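Local coordinates for protein multisubunit Na+/H+ antiporter, D subunit (Anoxybacillus flavithermus, PDB 6Z16) that probably forms one of the membrane-embedded, antiporter-like subunits through which a multisubunit Mrp complex exchanges sodium ions for protons across the cell membrane, at residues V10-T15 and F112-I117; G220-L225 and L280-I285; Y293-Y298 and R352-R357; G309-G314 and E324-Y329; S358-I363 and E433-E438. One frame throughout, in Å; residues are numbered along the deposited sequence.

Contact 1 (V10-T15 and F112-I117); sequences VIPLVT and FFQFLI
Pro12 and Gln114 bring the backbones of 10-15 and 112-117 closest, their CA atoms 5.4 Å apart. The two helical segments run nearly antiparallel, with axes 8.4 Å apart and N-to-C directions at 155°. Helix 7-18 is kinked at Pro12, whose ring nitrogen has no hydrogen to give to the turn before; the compact ring instead serves as a packing surface. Its CB lies 3.3 Å from OE1 of Gln114 and 3.8 Å from CG1 of Ile117, and CG also meets the isoleucine, the two side chains slanting across one another. Ile117 places CG1 between its backbone N and carbonyl carbon (chi1 66°), and from there CG1 and CD1 both reach the proline. This is a pairing of two transmembrane helices, the N-terminal one and helix 109-124, buried in the bilayer-spanning bundle of an Mrp antiporter subunit. One turn after Pro12, Thr15 turns its CG2 methyl to CG and CD of Gln114, each 4.1 Å away, while its OG1 bonds at 2.6 Å to O of Ile11 on its own helix. A threonine thus shows the neighbour only carbon and settles its hydroxyl locally. No hydrogen bond joins the segments, and Gln114 sends NE2 weakly to Thr37 OG1 on helix 26-53. Leu13 CD1 approaches CE1 of Phe115 obliquely at 4.2 Å, and both residues also pack on Cys798 and Ile802, respectively, of another subunit.

Contact 2 (G220-L225 and L280-I285); sequences GAIFPL and LGTIII
Phe223 and Thr282 form the tight, buried side of this contact: the backbone N of Phe223 gives a nearly straight hydrogen bond (165°) to Thr282 OG1, 3.1 Å away. With chi1 at -49°, OG1 stands beside its own backbone N, where it meets Phe223 N and also bonds O of Leu278 one turn earlier, acting as acceptor and donor at once. CG2 of Ile222 sits 3.3 Å from this oxygen. CB of Phe223 lies 3.7 Å from the carbonyl carbon of Gly281, where a glycine is apt because a CB would strike the aromatic ring. An alanine in place of Thr282 would probably leave the Phe223 N-H without its acceptor and open a small gap beside Ala221 O. Packing is looser there, Ala221 touching only through its carbonyl, 3.8 Å from Thr282 CG2. The outer part of the Phe223 ring is the less buried side; Ile285 CG1 crosses it at a right angle, 3.6 Å from CD1, and CB of Pro224, after its cis peptide bond, stands over the centre. Segment 220-225 interrupts the path from helix 203-219 to helix 229-234, consistent with the broken transmembrane helix of complex I antiporter-like subunits; helix 268-292 flanks it, and helix 296-315 adds Val308 and Ile312 against Ile222.

Contact 3 (Y293-Y298 and R352-R357); sequences YNDMRY and RSNDIR
Asn294 and Ile356 supply the backbone bond of this contact: Ile356 N reaches O of Asn294 at 3.3 Å, straight (169°) but weak. Next to them the backbones of Asp295 and Asp355 form a single beta bridge, CA atoms 5.3 Å apart.

Polar side chains meet without true hydrogen bonds. Asn294 OD1 lies at the edge of the Arg357 guanidinium, 2.8 Å from NH1, but the angle is poor and the two flat groups stand 81° apart. Asn354 has CG anti to its backbone N (chi1 -156°), which brings CG toward Asp295. There Asp295 OD1 lies 2.9 Å from Asn354 O, two acceptors with no hydrogen to share. CD of Arg297 rests 3.3 Å from Asn354 ND2, while its NH2 bonds O of Pro236. Within 352-357, NH2 of Arg357 is 3.9 Å from OD2 of Asp355, a long salt bridge of charges only, the oxygen well out of the guanidinium plane.

Apolar contact comes from Met296 CG on Ile356 CD1 at 3.7 Å, a flexible methionine chain against a branched isoleucine, both buried.

The turn before helix 296-315 thus meets the loop after helix 320-351 through one weak backbone bond and the Met296-Ile356 packing, while the neighbouring oxygens would probably oppose a closer approach.

Contact 4 (G309-G314 and E324-Y329); sequences GVMIFG and EGTIFY
Thr326 hydroxyl OG1 bonds the backbone O of Met311 at 3.2 Å, bridging the two arms of a helical hairpin. Helices 296-315 and 320-351 follow each other in the chain, and here their axes run 8.8 Å apart at 155°, nearly antiparallel. The hydroxyl comes to the carbonyl from the side, at a C=O...donor angle of 106°. Thr326 places it there with OG1 anti to its backbone N (chi1 -173°), a rotation that pushes CG2 between N and the carbonyl carbon. Threonine suits this place because its hydroxyl finds a partner in the membrane interior. Glycine suits the place opposite: CA of Gly314 lies 4.2 Å from CB of Thr326, and a CB on Gly314 would collide with it, so the close passage depends on a residue without a side chain.

Tyr329, one turn on, is met on two sides. Met311 CG lies in the plane of its ring at the edge, 3.6 Å from CD2. Val310 CG1 stands 4.2 Å above one face, toward the rim, and both neighbours cross the tyrosine at about a right angle. A branched valine and a long methionine thus meet one face near its rim, and the edge.

Farther out, Ile283 of helix 268-292 and Ile395 of helix 390-401 pack on Val310, whose CB is 4.1 Å from CE2 of Tyr329.

Contact 5 (S358-I363 and E433-E438); sequences SFSGLI and EKKGFE
Phe437 and Leu362 meet where two irregular loops cross at 104°, one linking helix 320-351 to helix 367-381, the other following helix 405-429. This loop-to-loop contact lies at one end of the helix bundle, far from the centre of the chain.

From CB of Phe437 the side chain turns so that CG falls between the backbone N and the carbonyl carbon (chi1 66°), which starts the ring in among the residues of the other loop. CG has Leu362 CD2 4.1 Å away, and CE2 has it at 4.0 Å. CD1 comes nearer the same methyl, which stands over that face of the ring in a CH-pi contact, 3.6 Å from the centroid and 15° off the normal. CE1 and, at the tip, CZ each lie 3.3 Å from O of Gly361, which with Ser360 O sits at the ring edge near its plane, where the aromatic C-H groups carry slight positive charge. NZ of Lys434 lies over the opposite face, toward the rim. An alanine in place of Phe437 would probably open a gap beside Leu362 and leave its methyl without the ring face.

Gly361 has positive phi, and a CB would run into Glu433 O; one on Gly436 would hit CB of Phe359. Both loops thus come together at glycines. Between them Ser360 OG donates to Glu433 O, though that bond is modelled so short that its length is doubtful. Ser360 O takes a CA-H...O contact from Lys434 at 3.4 Å and a weak bond from Lys435 N. Lys435, extended to CE and bent at the last torsion, donates from NZ to Ser360 OG at 3.1 Å.

Along the chain, contact 1 closes before contact 2 opens; contact 4 lies nested within the loop closed by contact 3, and contact 5 comes last. Contacts 2 and 4 are neighbours, with centres 14 Å apart, and touch through Ile283 on Gly309 and Ile222 on Ile312. Helix 296-315 carries part of both contacts 3 and 4, whose centres are 29 Å apart. Contacts 3 and 5, with centres 13 Å apart, touch at one end of the bundle. Contact 1 stands across the chain's centre from contacts 2 and 4. One helix thus runs from the buried packing of contact 4 to the polar turn of contact 3, and contact 5 joins this end of the antiporter-like fold by touching contact 3.

Contact 1 (V10-T15 and F112-I117)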
# COMPACT_ATOMS: atom_id res chain seq x y z
N VAL D 10 5.15 41.61 25.82
CA VAL D 10 4.32 40.42 25.69
C VAL D 10 2.89 40.68 26.16
O VAL D 10 1.93 40.22 25.53
CB VAL D 10 4.98 39.26 26.46
CG1 VAL D 10 4.08 38.05 26.53
CG2 VAL D 10 6.27 38.87 25.78
N ILE D 11 2.73 41.44 27.25
CA ILE D 11 1.40 41.65 27.84
C ILE D 11 0.41 42.38 26.92
O ILE D 11 -0.74 41.91 26.81
CB ILE D 11 1.53 42.31 29.22
CG1 ILE D 11 2.17 41.35 30.22
CG2 ILE D 11 0.20 42.81 29.76
CD1 ILE D 11 2.51 41.99 31.54
N PRO D 12 0.76 43.48 26.23
CA PRO D 12 -0.23 44.05 25.31
C PRO D 12 -0.47 43.18 24.09
O PRO D 12 -1.62 43.08 23.64
CB PRO D 12 0.37 45.40 24.93
CG PRO D 12 1.35 45.70 25.94
CD PRO D 12 1.92 44.39 26.31
N LEU D 13 0.59 42.52 23.61
CA LEU D 13 0.55 41.69 22.40
C LEU D 13 -0.51 40.60 22.51
O LEU D 13 -1.46 40.57 21.71
CB LEU D 13 1.93 41.08 22.16
CG LEU D 13 2.05 40.21 20.93
CD1 LEU D 13 1.71 41.03 19.72
CD2 LEU D 13 3.44 39.65 20.82
N VAL D 14 -0.36 39.73 23.53
CA VAL D 14 -1.35 38.71 23.89
C VAL D 14 -2.73 39.31 23.99
O VAL D 14 -3.69 38.79 23.39
CB VAL D 14 -0.95 38.03 25.21
CG1 VAL D 14 -2.02 37.07 25.66
CG2 VAL D 14 0.37 37.32 25.07
N THR D 15 -2.83 40.48 24.63
CA THR D 15 -4.11 41.15 24.83
C THR D 15 -4.75 41.50 23.51
O THR D 15 -5.91 41.15 23.26
CB THR D 15 -3.93 42.40 25.67
OG1 THR D 15 -3.31 42.04 26.91
CG2 THR D 15 -5.26 43.05 25.94
N PHE D 112 -6.25 47.69 17.99
CA PHE D 112 -5.33 48.63 17.35
C PHE D 112 -4.62 49.49 18.38
O PHE D 112 -3.43 49.81 18.22
CB PHE D 112 -6.11 49.49 16.36
CG PHE D 112 -6.68 48.72 15.21
CD1 PHE D 112 -6.07 47.57 14.74
CD2 PHE D 112 -7.88 49.11 14.62
CE1 PHE D 112 -6.60 46.86 13.69
CE2 PHE D 112 -8.44 48.38 13.60
CZ PHE D 112 -7.79 47.26 13.12
N PHE D 113 -5.34 49.88 19.44
CA PHE D 113 -4.75 50.51 20.62
C PHE D 113 -3.61 49.68 21.19
O PHE D 113 -2.49 50.18 21.40
CB PHE D 113 -5.85 50.70 21.67
CG PHE D 113 -5.42 51.46 22.89
CD1 PHE D 113 -5.46 52.84 22.91
CD2 PHE D 113 -4.97 50.79 24.02
CE1 PHE D 113 -5.07 53.53 24.03
CE2 PHE D 113 -4.56 51.48 25.13
CZ PHE D 113 -4.62 52.85 25.14
N GLN D 114 -3.88 48.40 21.45
CA GLN D 114 -2.86 47.54 22.06
C GLN D 114 -1.71 47.27 21.10
O GLN D 114 -0.57 47.15 21.56
CB GLN D 114 -3.48 46.23 22.53
CG GLN D 114 -4.48 46.39 23.67
CD GLN D 114 -3.84 46.79 24.97
OE1 GLN D 114 -2.78 46.30 25.34
NE2 GLN D 114 -4.47 47.72 25.68
N PHE D 115 -1.96 47.22 19.79
CA PHE D 115 -0.84 47.06 18.85
C PHE D 115 0.03 48.31 18.79
O PHE D 115 1.25 48.19 18.62
CB PHE D 115 -1.33 46.70 17.45
CG PHE D 115 -1.70 45.26 17.28
CD1 PHE D 115 -0.74 44.27 17.38
CD2 PHE D 115 -2.99 44.89 16.93
CE1 PHE D 115 -1.07 42.95 17.21
CE2 PHE D 115 -3.33 43.57 16.75
CZ PHE D 115 -2.36 42.60 16.89
N LEU D 116 -0.57 49.49 18.94
CA LEU D 116 0.23 50.71 19.00
C LEU D 116 1.12 50.74 20.24
O LEU D 116 2.29 51.13 20.16
CB LEU D 116 -0.67 51.94 18.96
CG LEU D 116 0.02 53.29 19.04
CD1 LEU D 116 1.00 53.44 17.90
CD2 LEU D 116 -1.01 54.39 18.98
N ILE D 117 0.58 50.30 21.38
CA ILE D 117 1.44 50.32 22.56
C ILE D 117 2.47 49.19 22.52
O ILE D 117 3.57 49.34 23.07
CB ILE D 117 0.63 50.34 23.88
CG1 ILE D 117 -0.15 49.06 24.10
CG2 ILE D 117 -0.33 51.53 23.89
CD1 ILE D 117 -0.82 49.01 25.44

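Contact 2 (G220-L225 and L280-I285)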
# COMPACT_ATOMS: atom_id res chain seq x y z
N GLY D 220 10.19 61.84 14.15
CA GLY D 220 9.82 62.92 15.04
C GLY D 220 10.18 64.24 14.41
O GLY D 220 11.33 64.47 14.07
N ALA D 221 9.19 65.13 14.28
CA ALA D 221 9.22 66.23 13.32
C ALA D 221 10.28 67.27 13.68
O ALA D 221 10.10 68.06 14.61
CB ALA D 221 7.85 66.88 13.25
N ILE D 222 11.37 67.28 12.92
CA ILE D 222 12.41 68.29 13.01
C ILE D 222 12.20 69.24 11.82
O ILE D 222 11.57 68.89 10.84
CB ILE D 222 13.81 67.63 12.99
CG1 ILE D 222 13.89 66.52 14.02
CG2 ILE D 222 14.93 68.57 13.34
CD1 ILE D 222 13.62 66.96 15.41
N PHE D 223 12.67 70.47 11.95
CA PHE D 223 12.89 71.28 10.76
C PHE D 223 14.11 70.77 10.01
O PHE D 223 15.14 70.47 10.63
CB PHE D 223 13.08 72.75 11.15
CG PHE D 223 13.33 73.67 9.99
CD1 PHE D 223 12.27 74.12 9.21
CD2 PHE D 223 14.61 74.10 9.68
CE1 PHE D 223 12.49 74.97 8.15
CE2 PHE D 223 14.84 74.94 8.62
CZ PHE D 223 13.77 75.38 7.85
N PRO D 224 14.06 70.66 8.67
CA PRO D 224 12.97 70.93 7.73
C PRO D 224 12.24 69.67 7.28
O PRO D 224 12.02 69.48 6.09
CB PRO D 224 13.69 71.56 6.55
CG PRO D 224 14.99 70.87 6.55
CD PRO D 224 15.35 70.58 7.97
N LEU D 225 11.88 68.81 8.23
CA LEU D 225 11.25 67.53 7.94
C LEU D 225 9.91 67.41 8.65
O LEU D 225 9.43 66.29 8.88
CB LEU D 225 12.18 66.40 8.35
CG LEU D 225 13.56 66.41 7.69
CD1 LEU D 225 14.47 65.40 8.33
CD2 LEU D 225 13.43 66.14 6.21
N LEU D 280 17.50 74.63 16.51
CA LEU D 280 17.11 76.04 16.54
C LEU D 280 16.02 76.34 15.53
O LEU D 280 15.05 77.05 15.84
CB LEU D 280 18.32 76.94 16.30
CG LEU D 280 19.40 76.98 17.38
CD1 LEU D 280 20.57 77.84 16.94
CD2 LEU D 280 18.82 77.47 18.70
N GLY D 281 16.15 75.78 14.32
CA GLY D 281 15.09 75.93 13.33
C GLY D 281 13.78 75.31 13.76
O GLY D 281 12.70 75.86 13.49
N THR D 282 13.84 74.18 14.47
CA THR D 282 12.63 73.51 14.95
C THR D 282 11.90 74.34 15.99
O THR D 282 10.67 74.49 15.94
CB THR D 282 12.99 72.15 15.53
OG1 THR D 282 13.84 71.45 14.61
CG2 THR D 282 11.75 71.33 15.75
N ILE D 283 12.66 74.91 16.94
CA ILE D 283 12.10 75.78 17.97
C ILE D 283 11.45 77.01 17.35
O ILE D 283 10.34 77.40 17.74
CB ILE D 283 13.20 76.17 18.98
CG1 ILE D 283 13.66 74.95 19.78
CG2 ILE D 283 12.73 77.23 19.92
CD1 ILE D 283 14.91 75.20 20.57
N ILE D 284 12.11 77.62 16.36
CA ILE D 284 11.58 78.83 15.74
C ILE D 284 10.29 78.53 14.96
O ILE D 284 9.31 79.28 15.07
CB ILE D 284 12.65 79.50 14.87
CG1 ILE D 284 13.78 80.03 15.74
CG2 ILE D 284 12.08 80.64 14.06
CD1 ILE D 284 15.00 80.45 14.97
N ILE D 285 10.27 77.42 14.21
CA ILE D 285 9.05 77.01 13.50
C ILE D 285 7.90 76.74 14.46
O ILE D 285 6.76 77.19 14.24
CB ILE D 285 9.35 75.78 12.62
CG1 ILE D 285 10.21 76.15 11.41
CG2 ILE D 285 8.08 75.09 12.17
CD1 ILE D 285 9.52 77.09 10.45

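Contact 3 (Y293-Y298 and R352-R357)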
# COMPACT_ATOMS: atom_id res chain seq x y z
N TYR D 293 -1.85 80.75 15.23
CA TYR D 293 -3.18 80.15 15.12
C TYR D 293 -4.11 80.55 16.25
O TYR D 293 -3.69 80.69 17.40
CB TYR D 293 -3.08 78.63 15.06
CG TYR D 293 -2.66 78.11 13.71
CD1 TYR D 293 -3.58 77.99 12.68
CD2 TYR D 293 -1.34 77.76 13.45
CE1 TYR D 293 -3.22 77.53 11.45
CE2 TYR D 293 -0.96 77.30 12.22
CZ TYR D 293 -1.91 77.18 11.22
OH TYR D 293 -1.54 76.72 9.98
N ASN D 294 -5.38 80.72 15.91
CA ASN D 294 -6.48 80.85 16.86
C ASN D 294 -7.31 79.57 16.91
O ASN D 294 -8.54 79.61 16.97
CB ASN D 294 -7.37 82.04 16.52
CG ASN D 294 -6.64 83.36 16.62
OD1 ASN D 294 -6.47 84.06 15.63
ND2 ASN D 294 -6.20 83.70 17.82
N ASP D 295 -6.63 78.43 16.84
CA ASP D 295 -7.26 77.12 16.80
C ASP D 295 -6.52 76.22 17.78
O ASP D 295 -5.29 76.15 17.72
CB ASP D 295 -7.22 76.55 15.39
CG ASP D 295 -8.16 75.40 15.19
OD1 ASP D 295 -8.87 75.06 16.14
OD2 ASP D 295 -8.19 74.84 14.08
N MET D 296 -7.25 75.53 18.65
CA MET D 296 -6.65 74.87 19.82
C MET D 296 -5.73 73.72 19.42
O MET D 296 -4.62 73.60 19.95
CB MET D 296 -7.74 74.37 20.77
CG MET D 296 -8.52 75.44 21.47
SD MET D 296 -9.64 74.81 22.73
CE MET D 296 -10.99 74.19 21.73
N ARG D 297 -6.20 72.88 18.50
CA ARG D 297 -5.43 71.71 18.07
C ARG D 297 -4.12 72.13 17.41
O ARG D 297 -3.07 71.54 17.70
CB ARG D 297 -6.26 70.84 17.12
CG ARG D 297 -7.44 70.14 17.78
CD ARG D 297 -8.38 69.53 16.76
NE ARG D 297 -7.91 68.32 16.10
CZ ARG D 297 -8.30 67.09 16.43
NH1 ARG D 297 -9.19 66.91 17.39
NH2 ARG D 297 -7.83 66.05 15.77
N TYR D 298 -4.15 73.18 16.58
CA TYR D 298 -2.93 73.67 15.96
C TYR D 298 -1.95 74.24 16.97
O TYR D 298 -0.74 74.09 16.80
CB TYR D 298 -3.24 74.74 14.91
CG TYR D 298 -3.76 74.18 13.62
CD1 TYR D 298 -2.91 73.54 12.74
CD2 TYR D 298 -5.09 74.33 13.25
CE1 TYR D 298 -3.36 73.03 11.55
CE2 TYR D 298 -5.55 73.84 12.06
CZ TYR D 298 -4.68 73.19 11.21
OH TYR D 298 -5.13 72.69 10.01
N ARG D 352 -18.86 72.63 20.87
CA ARG D 352 -19.21 72.22 19.50
C ARG D 352 -18.52 73.08 18.45
O ARG D 352 -19.06 73.32 17.38
CB ARG D 352 -20.73 72.22 19.26
CG ARG D 352 -21.49 71.24 20.11
CD ARG D 352 -21.08 69.83 19.74
NE ARG D 352 -21.80 68.83 20.52
CZ ARG D 352 -21.53 67.53 20.46
NH1 ARG D 352 -20.56 67.09 19.67
NH2 ARG D 352 -22.23 66.67 21.19
N SER D 353 -17.31 73.52 18.76
CA SER D 353 -16.52 74.39 17.90
C SER D 353 -15.10 74.39 18.40
O SER D 353 -14.84 74.14 19.58
CB SER D 353 -17.06 75.83 17.87
OG SER D 353 -16.24 76.65 17.07
N ASN D 354 -14.18 74.69 17.50
CA ASN D 354 -12.76 74.65 17.81
C ASN D 354 -12.13 76.03 17.67
O ASN D 354 -10.93 76.18 17.91
CB ASN D 354 -12.08 73.65 16.88
CG ASN D 354 -10.80 73.11 17.45
OD1 ASN D 354 -10.42 73.42 18.57
ND2 ASN D 354 -10.12 72.31 16.67
N ASP D 355 -12.92 77.04 17.32
CA ASP D 355 -12.44 78.40 17.10
C ASP D 355 -12.46 79.15 18.43
O ASP D 355 -13.51 79.26 19.06
CB ASP D 355 -13.31 79.11 16.07
CG ASP D 355 -12.69 80.39 15.55
OD1 ASP D 355 -11.54 80.70 15.93
OD2 ASP D 355 -13.35 81.09 14.76
N ILE D 356 -11.29 79.67 18.82
CA ILE D 356 -11.13 80.44 20.05
C ILE D 356 -12.03 81.68 20.05
O ILE D 356 -12.62 82.04 21.08
CB ILE D 356 -9.64 80.79 20.23
CG1 ILE D 356 -8.84 79.55 20.61
CG2 ILE D 356 -9.41 81.87 21.22
CD1 ILE D 356 -9.21 79.02 21.95
N ARG D 357 -12.19 82.31 18.89
CA ARG D 357 -12.98 83.53 18.76
C ARG D 357 -14.48 83.30 18.87
O ARG D 357 -15.23 84.28 18.85
CB ARG D 357 -12.70 84.20 17.42
CG ARG D 357 -11.31 84.78 17.26
CD ARG D 357 -11.20 85.56 15.96
NE ARG D 357 -11.36 84.69 14.80
CZ ARG D 357 -10.36 84.06 14.19
NH1 ARG D 357 -9.12 84.22 14.63
NH2 ARG D 357 -10.60 83.28 13.15

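Contact 4 (G309-G314 and E324-Y329)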
# COMPACT_ATOMS: atom_id res chain seq x y z
N GLY D 309 12.03 70.43 19.49
CA GLY D 309 13.22 71.23 19.20
C GLY D 309 14.08 71.49 20.43
O GLY D 309 15.31 71.44 20.35
N VAL D 310 13.44 71.76 21.57
CA VAL D 310 14.18 71.97 22.82
C VAL D 310 14.91 70.69 23.24
O VAL D 310 16.07 70.74 23.68
CB VAL D 310 13.23 72.48 23.92
CG1 VAL D 310 13.97 72.64 25.24
CG2 VAL D 310 12.61 73.79 23.51
N MET D 311 14.26 69.54 23.08
CA MET D 311 14.90 68.27 23.43
C MET D 311 16.07 67.95 22.52
O MET D 311 17.10 67.44 22.98
CB MET D 311 13.88 67.14 23.39
CG MET D 311 12.87 67.21 24.49
SD MET D 311 11.75 65.82 24.47
CE MET D 311 10.54 66.30 23.27
N ILE D 312 15.94 68.24 21.22
CA ILE D 312 17.04 68.00 20.28
C ILE D 312 18.21 68.92 20.57
O ILE D 312 19.38 68.51 20.49
CB ILE D 312 16.53 68.12 18.83
CG1 ILE D 312 15.52 67.02 18.54
CG2 ILE D 312 17.66 68.01 17.82
CD1 ILE D 312 16.07 65.64 18.69
N PHE D 313 17.93 70.17 20.97
CA PHE D 313 19.02 71.06 21.38
C PHE D 313 19.69 70.58 22.66
O PHE D 313 20.90 70.78 22.82
CB PHE D 313 18.51 72.49 21.56
CG PHE D 313 19.60 73.44 21.91
CD1 PHE D 313 20.53 73.82 20.95
CD2 PHE D 313 19.73 73.93 23.19
CE1 PHE D 313 21.55 74.67 21.27
CE2 PHE D 313 20.75 74.79 23.52
CZ PHE D 313 21.66 75.15 22.56
N GLY D 314 18.94 69.96 23.56
CA GLY D 314 19.57 69.33 24.71
C GLY D 314 20.44 68.14 24.33
O GLY D 314 21.47 67.89 24.97
N GLU D 324 20.77 65.23 31.22
CA GLU D 324 19.86 65.12 32.35
C GLU D 324 18.64 66.02 32.17
O GLU D 324 17.49 65.58 32.37
CB GLU D 324 20.62 65.48 33.62
CG GLU D 324 19.89 65.23 34.89
CD GLU D 324 20.77 65.44 36.09
OE1 GLU D 324 21.95 65.83 35.90
OE2 GLU D 324 20.31 65.20 37.22
N GLY D 325 18.86 67.25 31.71
CA GLY D 325 17.77 68.16 31.46
C GLY D 325 16.84 67.70 30.36
O GLY D 325 15.61 67.83 30.48
N THR D 326 17.39 67.13 29.29
CA THR D 326 16.50 66.68 28.23
C THR D 326 15.76 65.39 28.59
O THR D 326 14.65 65.18 28.09
CB THR D 326 17.24 66.54 26.89
OG1 THR D 326 16.29 66.26 25.85
CG2 THR D 326 18.26 65.45 26.91
N ILE D 327 16.29 64.56 29.50
CA ILE D 327 15.53 63.40 29.98
C ILE D 327 14.34 63.85 30.83
O ILE D 327 13.21 63.36 30.63
CB ILE D 327 16.44 62.43 30.75
CG1 ILE D 327 17.41 61.74 29.80
CG2 ILE D 327 15.64 61.37 31.45
CD1 ILE D 327 18.51 61.02 30.49
N PHE D 328 14.57 64.77 31.78
CA PHE D 328 13.47 65.33 32.58
C PHE D 328 12.40 65.98 31.70
O PHE D 328 11.19 65.73 31.87
CB PHE D 328 13.99 66.37 33.58
CG PHE D 328 14.61 65.79 34.82
CD1 PHE D 328 13.81 65.24 35.80
CD2 PHE D 328 15.96 65.88 35.05
CE1 PHE D 328 14.35 64.73 36.95
CE2 PHE D 328 16.52 65.38 36.20
CZ PHE D 328 15.71 64.81 37.15
N TYR D 329 12.84 66.79 30.73
CA TYR D 329 11.91 67.48 29.85
C TYR D 329 11.17 66.51 28.94
O TYR D 329 9.99 66.72 28.65
CB TYR D 329 12.67 68.53 29.03
CG TYR D 329 11.78 69.52 28.33
CD1 TYR D 329 11.21 70.57 29.02
CD2 TYR D 329 11.50 69.39 26.99
CE1 TYR D 329 10.40 71.48 28.39
CE2 TYR D 329 10.68 70.29 26.35
CZ TYR D 329 10.13 71.33 27.06
OH TYR D 329 9.31 72.24 26.43

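Contact 5 (S358-I363 and E433-E438)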
# COMPACT_ATOMS: atom_id res chain seq x y z
N SER D 358 -14.95 82.06 18.97
CA SER D 358 -16.38 81.79 18.91
C SER D 358 -17.05 81.74 20.27
O SER D 358 -18.26 81.94 20.35
CB SER D 358 -16.64 80.47 18.19
OG SER D 358 -16.23 80.54 16.84
N PHE D 359 -16.30 81.47 21.34
CA PHE D 359 -16.89 81.20 22.64
C PHE D 359 -16.09 81.89 23.73
O PHE D 359 -14.89 82.10 23.60
CB PHE D 359 -16.97 79.69 22.91
CG PHE D 359 -15.63 79.00 22.98
CD1 PHE D 359 -15.02 78.53 21.84
CD2 PHE D 359 -15.02 78.76 24.20
CE1 PHE D 359 -13.81 77.88 21.90
CE2 PHE D 359 -13.81 78.12 24.26
CZ PHE D 359 -13.21 77.68 23.12
N SER D 360 -16.78 82.22 24.82
CA SER D 360 -16.14 82.81 25.99
C SER D 360 -17.01 82.56 27.21
O SER D 360 -18.23 82.38 27.09
CB SER D 360 -15.90 84.31 25.80
OG SER D 360 -17.13 85.01 25.66
N GLY D 361 -16.38 82.56 28.38
CA GLY D 361 -17.11 82.49 29.62
C GLY D 361 -17.33 81.09 30.17
O GLY D 361 -18.45 80.73 30.51
N LEU D 362 -16.26 80.30 30.27
CA LEU D 362 -16.37 78.93 30.74
C LEU D 362 -16.07 78.77 32.22
O LEU D 362 -16.43 77.73 32.79
CB LEU D 362 -15.44 78.01 29.95
CG LEU D 362 -15.61 77.72 28.45
CD1 LEU D 362 -14.40 76.95 27.98
CD2 LEU D 362 -16.84 76.93 28.18
N ILE D 363 -15.40 79.74 32.85
CA ILE D 363 -15.17 79.71 34.29
C ILE D 363 -16.48 79.81 35.06
O ILE D 363 -16.65 79.14 36.09
CB ILE D 363 -14.17 80.83 34.67
CG1 ILE D 363 -12.77 80.47 34.23
CG2 ILE D 363 -14.16 81.13 36.16
CD1 ILE D 363 -12.23 79.25 34.92
N GLU D 433 -17.51 87.20 29.00
CA GLU D 433 -18.91 86.90 29.23
C GLU D 433 -19.33 85.68 28.42
O GLU D 433 -18.64 85.22 27.52
CB GLU D 433 -19.79 88.10 28.87
CG GLU D 433 -19.89 88.37 27.39
CD GLU D 433 -20.85 89.50 27.06
OE1 GLU D 433 -21.44 90.07 28.00
OE2 GLU D 433 -21.02 89.80 25.86
N LYS D 434 -20.51 85.16 28.75
CA LYS D 434 -21.02 83.92 28.17
C LYS D 434 -21.71 84.20 26.84
O LYS D 434 -22.75 84.87 26.81
CB LYS D 434 -22.00 83.27 29.14
CG LYS D 434 -22.66 82.01 28.62
CD LYS D 434 -23.58 81.40 29.65
CE LYS D 434 -24.34 80.23 29.07
NZ LYS D 434 -23.42 79.12 28.74
N LYS D 435 -21.15 83.70 25.74
CA LYS D 435 -21.86 83.78 24.47
C LYS D 435 -21.83 82.51 23.62
O LYS D 435 -22.73 82.34 22.80
CB LYS D 435 -21.31 84.93 23.61
CG LYS D 435 -19.92 84.71 23.06
CD LYS D 435 -19.47 85.87 22.20
CE LYS D 435 -18.12 85.57 21.57
NZ LYS D 435 -17.05 85.47 22.59
N GLY D 436 -20.87 81.61 23.78
CA GLY D 436 -20.61 80.66 22.72
C GLY D 436 -21.25 79.30 22.82
O GLY D 436 -21.47 78.64 21.80
N PHE D 437 -21.56 78.86 24.03
CA PHE D 437 -21.86 77.47 24.30
C PHE D 437 -23.20 77.37 25.03
O PHE D 437 -23.81 78.37 25.39
CB PHE D 437 -20.72 76.82 25.10
CG PHE D 437 -20.55 77.37 26.49
CD1 PHE D 437 -19.86 78.55 26.72
CD2 PHE D 437 -21.00 76.66 27.59
CE1 PHE D 437 -19.70 79.05 27.99
CE2 PHE D 437 -20.82 77.14 28.86
CZ PHE D 437 -20.17 78.33 29.06
N GLU D 438 -23.65 76.13 25.22
CA GLU D 438 -24.87 75.82 25.93
C GLU D 438 -24.52 74.86 27.05
O GLU D 438 -23.60 74.05 26.90
CB GLU D 438 -25.92 75.22 24.98
CG GLU D 438 -27.28 74.90 25.59
CD GLU D 438 -28.04 76.12 26.04
OE1 GLU D 438 -27.84 77.21 25.45
OE2 GLU D 438 -28.84 76.00 26.98